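Local coordinates for protein putative N-acetylneuraminate lyase ([Ruminococcus] gnavus ATCC 29149, PDB 6RB7) that belongs to the dihydrodipicolinate synthetase family, whose members fold as a (beta/alpha)8 barrel, at residues A[43-48]-A[61-66]; A[76-81]-A[93-98]. One frame throughout, in Å; residues are numbered along the deposited sequence.

Interaction 1. Residues A[43-48]-A[61-66]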
ATOM      1  N   PRO A  43      26.787   9.633 -10.970  1.00  9.37           N
ATOM      2  CA  PRO A  43      26.366   8.252 -11.115  1.00 10.65           C
ATOM      3  C   PRO A  43      26.580   7.392  -9.881  1.00 12.33           C
ATOM      4  O   PRO A  43      27.581   7.531  -9.188  1.00 11.78           O
ATOM      5  CB  PRO A  43      27.285   7.719 -12.225  1.00 11.96           C
ATOM      6  CG  PRO A  43      27.698   8.959 -12.998  1.00 11.78           C
ATOM      7  CD  PRO A  43      27.853  10.015 -11.921  1.00 11.91           C
ATOM      8  N   ALA A  44      25.656   6.473  -9.620  1.00 10.55           N
ATOM      9  CA  ALA A  44      25.913   5.343  -8.715  1.00 10.41           C
ATOM     10  C   ALA A  44      26.998   4.469  -9.319  1.00 13.39           C
ATOM     11  O   ALA A  44      26.958   4.109 -10.496  1.00 15.91           O
ATOM     12  CB  ALA A  44      24.667   4.552  -8.465  1.00 13.43           C
ATOM     13  N   PHE A  45      27.984   4.165  -8.514  1.00 10.30           N
ATOM     14  CA  PHE A  45      29.107   3.292  -8.868  1.00 11.88           C
ATOM     15  C   PHE A  45      28.672   1.840  -8.773  1.00 10.88           C
ATOM     16  O   PHE A  45      28.079   1.426  -7.760  1.00 12.68           O
ATOM     17  CB  PHE A  45      30.252   3.578  -7.916  1.00 12.30           C
ATOM     18  CG  PHE A  45      31.601   3.073  -8.381  1.00 10.92           C
ATOM     19  CD1 PHE A  45      32.369   3.859  -9.218  1.00 11.13           C
ATOM     20  CD2 PHE A  45      32.084   1.857  -7.946  1.00 11.90           C
ATOM     21  CE1 PHE A  45      33.601   3.400  -9.640  1.00 13.66           C
ATOM     22  CE2 PHE A  45      33.315   1.396  -8.373  1.00 11.96           C
ATOM     23  CZ  PHE A  45      34.079   2.177  -9.233  1.00 11.46           C
ATOM     24  N   TYR A  46      28.921   1.047  -9.803  1.00  9.87           N
ATOM     25  CA  TYR A  46      28.497  -0.371  -9.814  1.00 10.81           C
ATOM     26  C   TYR A  46      29.477  -1.247  -9.031  1.00 12.71           C
ATOM     27  O   TYR A  46      30.664  -0.901  -8.837  1.00 13.25           O
ATOM     28  CB  TYR A  46      28.362  -0.876 -11.253  1.00 11.87           C
ATOM     29  CG  TYR A  46      27.457  -0.028 -12.102  1.00 12.98           C
ATOM     30  CD1 TYR A  46      26.184   0.296 -11.658  1.00 13.63           C
ATOM     31  CD2 TYR A  46      27.885   0.539 -13.294  1.00 11.05           C
ATOM     32  CE1 TYR A  46      25.350   1.103 -12.412  1.00 13.46           C
ATOM     33  CE2 TYR A  46      27.053   1.315 -14.067  1.00 12.19           C
ATOM     34  CZ  TYR A  46      25.781   1.627 -13.616  1.00 12.30           C
ATOM     35  OH  TYR A  46      24.932   2.400 -14.386  1.00 12.69           O
ATOM     36  N   ALA A  47      28.964  -2.392  -8.588  1.00 12.23           N
ATOM     37  CA  ALA A  47      29.795  -3.485  -8.030  1.00 12.76           C
ATOM     38  C   ALA A  47      30.658  -4.068  -9.133  1.00 14.32           C
ATOM     39  O   ALA A  47      30.119  -4.495 -10.151  1.00 14.00           O
ATOM     40  CB  ALA A  47      28.969  -4.533  -7.349  1.00 14.66           C
ATOM     41  N   CYS A  48      31.971  -4.111  -8.923  1.00 14.49           N
ATOM     42  CA  CYS A  48      32.938  -4.640  -9.911  1.00 14.67           C
ATOM     43  C   CYS A  48      33.539  -5.917  -9.337  1.00 14.07           C
ATOM     44  O   CYS A  48      34.292  -5.844  -8.319  1.00 16.20           O
ATOM     45  CB  CYS A  48      34.029  -3.625 -10.170  1.00 15.52           C
ATOM     46  SG  CYS A  48      33.422  -2.072 -10.871  1.00 15.45           S
ATOM     47  N   GLN A  61      39.111   0.106 -10.170  1.00 14.47           N
ATOM     48  CA  GLN A  61      39.937   1.208 -10.680  1.00 14.06           C
ATOM     49  C   GLN A  61      39.526   1.527 -12.122  1.00 13.30           C
ATOM     50  O   GLN A  61      39.444   2.710 -12.459  1.00 14.86           O
ATOM     51  CB  GLN A  61      41.416   0.851 -10.541  1.00 15.65           C
ATOM     52  CG  GLN A  61      41.874   0.753  -9.121  1.00 15.84           C
ATOM     53  CD  GLN A  61      43.350   0.441  -9.032  1.00 23.41           C
ATOM     54  OE1 GLN A  61      44.099   0.642 -10.009  1.00 21.65           O
ATOM     55  NE2 GLN A  61      43.745  -0.115  -7.893  1.00 25.63           N
ATOM     56  N   GLY A  62      39.230   0.506 -12.920  1.00 13.58           N
ATOM     57  CA  GLY A  62      38.787   0.675 -14.314  1.00 16.53           C
ATOM     58  C   GLY A  62      37.530   1.525 -14.394  1.00 15.50           C
ATOM     59  O   GLY A  62      37.434   2.466 -15.197  1.00 14.75           O
ATOM     60  N   LEU A  63      36.537   1.165 -13.575  1.00 13.74           N
ATOM     61  CA  LEU A  63      35.265   1.910 -13.616  1.00 12.58           C
ATOM     62  C   LEU A  63      35.447   3.339 -13.090  1.00 11.96           C
ATOM     63  O   LEU A  63      34.824   4.267 -13.628  1.00 13.10           O
ATOM     64  CB  LEU A  63      34.187   1.141 -12.847  1.00 13.39           C
ATOM     65  CG  LEU A  63      32.794   1.756 -12.947  1.00 12.63           C
ATOM     66  CD1 LEU A  63      32.262   1.755 -14.370  1.00 14.26           C
ATOM     67  CD2 LEU A  63      31.834   1.027 -12.030  1.00 14.33           C
ATOM     68  N   THR A  64      36.329   3.550 -12.133  1.00 12.15           N
ATOM     69  CA  THR A  64      36.583   4.910 -11.601  1.00 13.33           C
ATOM     70  C   THR A  64      37.207   5.767 -12.713  1.00 14.29           C
ATOM     71  O   THR A  64      36.788   6.897 -12.931  1.00 13.80           O
ATOM     72  CB  THR A  64      37.470   4.878 -10.360  1.00 14.20           C
ATOM     73  OG1 THR A  64      36.958   3.960  -9.396  1.00 13.16           O
ATOM     74  CG2 THR A  64      37.642   6.254  -9.777  1.00 15.01           C
ATOM     75  N   LYS A  65      38.201   5.219 -13.417  1.00 15.02           N
ATOM     76  CA  LYS A  65      38.882   5.982 -14.494  1.00 15.05           C
ATOM     77  C   LYS A  65      37.874   6.285 -15.602  1.00 15.19           C
ATOM     78  O   LYS A  65      37.962   7.373 -16.236  1.00 15.95           O
ATOM     79  CB  LYS A  65      40.075   5.188 -14.997  1.00 14.33           C
ATOM     80  CG  LYS A  65      41.177   5.085 -13.972  1.00 16.04           C
ATOM     81  CD  LYS A  65      42.416   4.347 -14.417  1.00 18.47           C
ATOM     82  CE  LYS A  65      42.138   2.887 -14.719  1.00 22.34           C
ATOM     83  NZ  LYS A  65      43.358   2.164 -15.180  1.00 25.13           N
ATOM     84  N   TYR A  66      36.943   5.368 -15.860  1.00 13.94           N
ATOM     85  CA  TYR A  66      35.848   5.588 -16.831  1.00 13.05           C
ATOM     86  C   TYR A  66      35.044   6.817 -16.430  1.00 13.77           C
ATOM     87  O   TYR A  66      34.811   7.688 -17.258  1.00 13.78           O
ATOM     88  CB  TYR A  66      34.974   4.348 -16.903  1.00 12.84           C
ATOM     89  CG  TYR A  66      33.616   4.486 -17.554  1.00 12.09           C
ATOM     90  CD1 TYR A  66      33.454   4.447 -18.920  1.00 14.55           C
ATOM     91  CD2 TYR A  66      32.483   4.586 -16.755  1.00 13.37           C
ATOM     92  CE1 TYR A  66      32.195   4.514 -19.513  1.00 13.68           C
ATOM     93  CE2 TYR A  66      31.219   4.659 -17.335  1.00 13.55           C
ATOM     94  CZ  TYR A  66      31.069   4.607 -18.713  1.00 14.24           C
ATOM     95  OH  TYR A  66      29.816   4.684 -19.262  1.00 14.87           O
TER
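Phe45 and Leu63 meet face-on in a CH-pi contact: the methyl CD2 of Leu63 stands 3.7 Å from the centroid of the Phe45 ring and 10° off its normal, nearly over the middle of the face. The two side chains arrive from opposite directions, Phe45 from the loop 43-48 and Leu63 from the helical segment 61-66. Phe45 has CG turned away from its own backbone N (chi1 -163°), which carries the ring to the helix although its CB does not aim there.

Apolar contacts complete the seat of Leu63. Leu63 CB lies 3.8 Å from Phe45 CZ, at the far end of the ring. Leu63 CD2 is 3.7 Å from Cys48 SG. The same Leu63 CD2 lies 4.0 Å from Tyr46 CB, and is thus shared by three residues of the loop, Phe45, Tyr46 and Cys48. The Tyr46 side chain crosses that of Leu63 at about a right angle.

The polar element is Thr64, whose OG1 comes within 3.4 Å of Phe45 CZ in an oblique approach, while Thr64 CA lies in the plane of the ring at its edge. That hydroxyl is hydrogen-bonded to Val60 O in the preceding turn of the helix, so a buried polar atom can rest beside an aromatic ring. Tyr46 OH is likewise satisfied, by Gly242 O.

All five touching residues are buried. The contact fastens the loop leaving the first barrel strand, 41-43, to helix 57-70, which follows it. Phe45 also packs on Val99 of helix 89-103, Tyr46 on Tyr288 and Ile291 of helix 287-299, and a backbone bond ties Pro43 to Tyr76 of strand 74-77.

Interaction 2. Residues A[76-81]-A[93-98]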
ATOM      1  N   TYR A  76      28.758   8.002  -6.530  1.00 11.16           N
ATOM      2  CA  TYR A  76      28.011   7.584  -5.329  1.00 11.30           C
ATOM      3  C   TYR A  76      28.339   6.114  -5.140  1.00 10.99           C
ATOM      4  O   TYR A  76      27.904   5.269  -5.906  1.00 11.28           O
ATOM      5  CB  TYR A  76      26.517   7.864  -5.521  1.00  9.95           C
ATOM      6  CG  TYR A  76      25.652   7.304  -4.424  1.00 11.12           C
ATOM      7  CD1 TYR A  76      25.624   7.904  -3.183  1.00 13.10           C
ATOM      8  CD2 TYR A  76      24.800   6.256  -4.656  1.00 13.22           C
ATOM      9  CE1 TYR A  76      24.804   7.419  -2.164  1.00 14.60           C
ATOM     10  CE2 TYR A  76      23.995   5.738  -3.642  1.00 13.34           C
ATOM     11  CZ  TYR A  76      24.020   6.312  -2.399  1.00 14.23           C
ATOM     12  OH  TYR A  76      23.222   5.811  -1.430  1.00 18.17           O
ATOM     13  N   VAL A  77      29.191   5.834  -4.138  1.00 11.05           N
ATOM     14  CA  VAL A  77      29.843   4.513  -4.024  1.00 12.34           C
ATOM     15  C   VAL A  77      29.154   3.640  -2.968  1.00 10.82           C
ATOM     16  O   VAL A  77      28.836   4.140  -1.873  1.00 11.69           O
ATOM     17  CB  VAL A  77      31.319   4.736  -3.694  1.00 11.27           C
ATOM     18  CG1 VAL A  77      32.045   3.404  -3.606  1.00 12.40           C
ATOM     19  CG2 VAL A  77      31.977   5.671  -4.680  1.00 12.32           C
ATOM     20  N   ASN A  78      28.986   2.358  -3.268  1.00 10.92           N
ATOM     21  CA  ASN A  78      28.442   1.353  -2.335  1.00 11.60           C
ATOM     22  C   ASN A  78      27.003   1.721  -1.954  1.00 11.83           C
ATOM     23  O   ASN A  78      26.600   1.400  -0.838  1.00 10.51           O
ATOM     24  CB  ASN A  78      29.340   1.155  -1.101  1.00 10.88           C
ATOM     25  CG  ASN A  78      30.649   0.503  -1.431  1.00 12.11           C
ATOM     26  OD1 ASN A  78      30.702  -0.382  -2.291  1.00 13.82           O
ATOM     27  ND2 ASN A  78      31.716   0.957  -0.774  1.00 13.19           N
ATOM     28  N   GLY A  79      26.244   2.275  -2.895  1.00 11.55           N
ATOM     29  CA  GLY A  79      24.785   2.350  -2.770  1.00 11.07           C
ATOM     30  C   GLY A  79      24.122   1.020  -3.097  1.00 11.94           C
ATOM     31  O   GLY A  79      24.812   0.022  -3.390  1.00 10.50           O
ATOM     32  N   SER A  80      22.796   0.963  -3.097  1.00 13.31           N
ATOM     33  CA  SER A  80      22.106  -0.276  -3.501  1.00 13.40           C
ATOM     34  C   SER A  80      22.348  -0.582  -4.974  1.00 11.87           C
ATOM     35  O   SER A  80      22.437  -1.739  -5.316  1.00 13.07           O
ATOM     36  CB  SER A  80      20.637  -0.293  -3.132  1.00 19.10           C
ATOM     37  OG  SER A  80      19.970   0.759  -3.748  1.00 17.10           O
ATOM     38  N   SER A  81      22.548   0.436  -5.833  1.00 13.20           N
ATOM     39  CA  SER A  81      22.919   0.208  -7.254  1.00 12.10           C
ATOM     40  C   SER A  81      24.313  -0.404  -7.322  1.00 13.73           C
ATOM     41  O   SER A  81      24.633  -1.001  -8.342  1.00 16.33           O
ATOM     42  CB  SER A  81      22.821   1.517  -8.050  1.00 14.51           C
ATOM     43  OG  SER A  81      21.492   2.000  -8.074  1.00 16.66           O
ATOM     44  N   LYS A  93      34.883  -1.730   1.912  1.00 13.25           N
ATOM     45  CA  LYS A  93      36.164  -1.040   2.136  1.00 14.27           C
ATOM     46  C   LYS A  93      37.059  -1.183   0.907  1.00 14.44           C
ATOM     47  O   LYS A  93      37.628  -0.169   0.469  1.00 13.31           O
ATOM     48  CB  LYS A  93      36.875  -1.623   3.350  1.00 14.57           C
ATOM     49  CG  LYS A  93      36.262  -1.225   4.670  1.00 13.21           C
ATOM     50  CD  LYS A  93      37.054  -1.800   5.829  1.00 14.29           C
ATOM     51  CE  LYS A  93      36.508  -1.408   7.177  1.00 19.65           C
ATOM     52  NZ  LYS A  93      37.282  -2.070   8.271  1.00 23.18           N
ATOM     53  N   ILE A  94      37.151  -2.382   0.345  1.00 13.67           N
ATOM     54  CA  ILE A  94      37.991  -2.624  -0.852  1.00 16.94           C
ATOM     55  C   ILE A  94      37.488  -1.754  -2.014  1.00 15.04           C
ATOM     56  O   ILE A  94      38.296  -1.102  -2.691  1.00 14.34           O
ATOM     57  CB  ILE A  94      38.057  -4.110  -1.183  1.00 15.71           C
ATOM     58  CG1 ILE A  94      38.821  -4.835  -0.049  1.00 18.36           C
ATOM     59  CG2 ILE A  94      38.708  -4.311  -2.550  1.00 16.21           C
ATOM     60  CD1 ILE A  94      38.707  -6.310  -0.109  1.00 22.29           C
ATOM     61  N   VAL A  95      36.171  -1.678  -2.214  1.00 12.58           N
ATOM     62  CA  VAL A  95      35.663  -0.832  -3.306  1.00 12.37           C
ATOM     63  C   VAL A  95      36.127   0.610  -3.094  1.00 14.68           C
ATOM     64  O   VAL A  95      36.666   1.236  -4.024  1.00 13.59           O
ATOM     65  CB  VAL A  95      34.122  -0.919  -3.415  1.00 13.50           C
ATOM     66  CG1 VAL A  95      33.591   0.130  -4.347  1.00 13.54           C
ATOM     67  CG2 VAL A  95      33.683  -2.321  -3.824  1.00 12.91           C
ATOM     68  N   LEU A  96      35.877   1.171  -1.912  1.00 12.33           N
ATOM     69  CA  LEU A  96      36.126   2.609  -1.710  1.00 12.29           C
ATOM     70  C   LEU A  96      37.648   2.894  -1.782  1.00 13.74           C
ATOM     71  O   LEU A  96      38.018   3.904  -2.365  1.00 14.85           O
ATOM     72  CB  LEU A  96      35.518   3.089  -0.404  1.00 12.31           C
ATOM     73  CG  LEU A  96      35.660   4.579  -0.157  1.00 13.55           C
ATOM     74  CD1 LEU A  96      34.888   5.395  -1.223  1.00 15.93           C
ATOM     75  CD2 LEU A  96      35.147   4.914   1.230  1.00 14.67           C
ATOM     76  N   GLU A  97      38.459   2.009  -1.234  1.00 15.76           N
ATOM     77  CA  GLU A  97      39.931   2.184  -1.318  1.00 14.78           C
ATOM     78  C   GLU A  97      40.362   2.281  -2.775  1.00 14.98           C
ATOM     79  O   GLU A  97      41.195   3.134  -3.082  1.00 16.71           O
ATOM     80  CB  GLU A  97      40.620   1.026  -0.600  1.00 16.71           C
ATOM     81  CG  GLU A  97      40.495   1.144   0.885  1.00 18.73           C
ATOM     82  CD  GLU A  97      40.892  -0.099   1.674  1.00 30.86           C
ATOM     83  OE1 GLU A  97      41.321  -1.088   1.059  1.00 30.75           O
ATOM     84  OE2 GLU A  97      40.715  -0.098   2.909  1.00 23.28           O
ATOM     85  N   ASN A  98      39.834   1.428  -3.644  1.00 14.61           N
ATOM     86  CA  ASN A  98      40.229   1.393  -5.068  1.00 14.53           C
ATOM     87  C   ASN A  98      39.654   2.577  -5.833  1.00 16.64           C
ATOM     88  O   ASN A  98      40.323   3.072  -6.730  1.00 18.05           O
ATOM     89  CB  ASN A  98      39.950   0.029  -5.651  1.00 14.18           C
ATOM     90  CG  ASN A  98      41.001  -0.967  -5.175  1.00 17.85           C
ATOM     91  OD1 ASN A  98      42.139  -0.920  -5.668  1.00 18.98           O
ATOM     92  ND2 ASN A  98      40.655  -1.806  -4.198  1.00 17.44           N
TER
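The beta-alpha-beta unit of strand 74-77, helix 89-103 and strand 108-112 supplies this contact, in which the end of its first strand and the loop beyond pack on the helix. Val77 CG1 and Val95 CG1 touch at 3.7 Å, the two side chains lying alongside and running in opposite senses. In Val95 this branch lies anti to the backbone N (chi1 169°), which turns it toward both Val77 and Asn78. Leu96 CD1 adds a looser apolar contact, 4.2 Å from Val77 CG1.

Asn78 brings its amide alongside Val95: Asn78 OD1 is 3.6 Å from Val95 CG1, a van der Waals approach to a methyl. Its ND2 makes a weak hydrogen bond to Arg92 O, just before the helical segment 93-98. Within that segment Asn98 ND2 bonds back to Ile94 O at 2.9 Å, from above the carbonyl plane, and the backbone N of Asn98 reaches the same oxygen from the opposite face.

Strand 108-112 lies beside strand 74-77, with Val77 bonded through its backbone to Ile110 and His112, and Leu96 packs on Val109 and Ala111 of that strand and on Ala128 of helix 118-130.

Interactions 1 and 2 follow one another along the chain, their centres 9 Å apart, and both lie in the buried layer between the barrel strands and the surrounding helices. Each joins the carboxyl end of a strand, or the loop leaving it, to the next helix. Their chemistry differs: interaction 1 is built on an aromatic face and a sulfur around one leucine, interaction 2 on aliphatic branches and a side-chain amide. Two probable hydrogen bonds connect them: Phe45 N to Tyr76 O, 2.8 Å, from the backbone of the 43-48 segment to that of strand 74-77, and Gln61 NE2 to Asn98 OD1, 2.9 Å, between the two helices. Ala44 CB also packs against Ser81 CB.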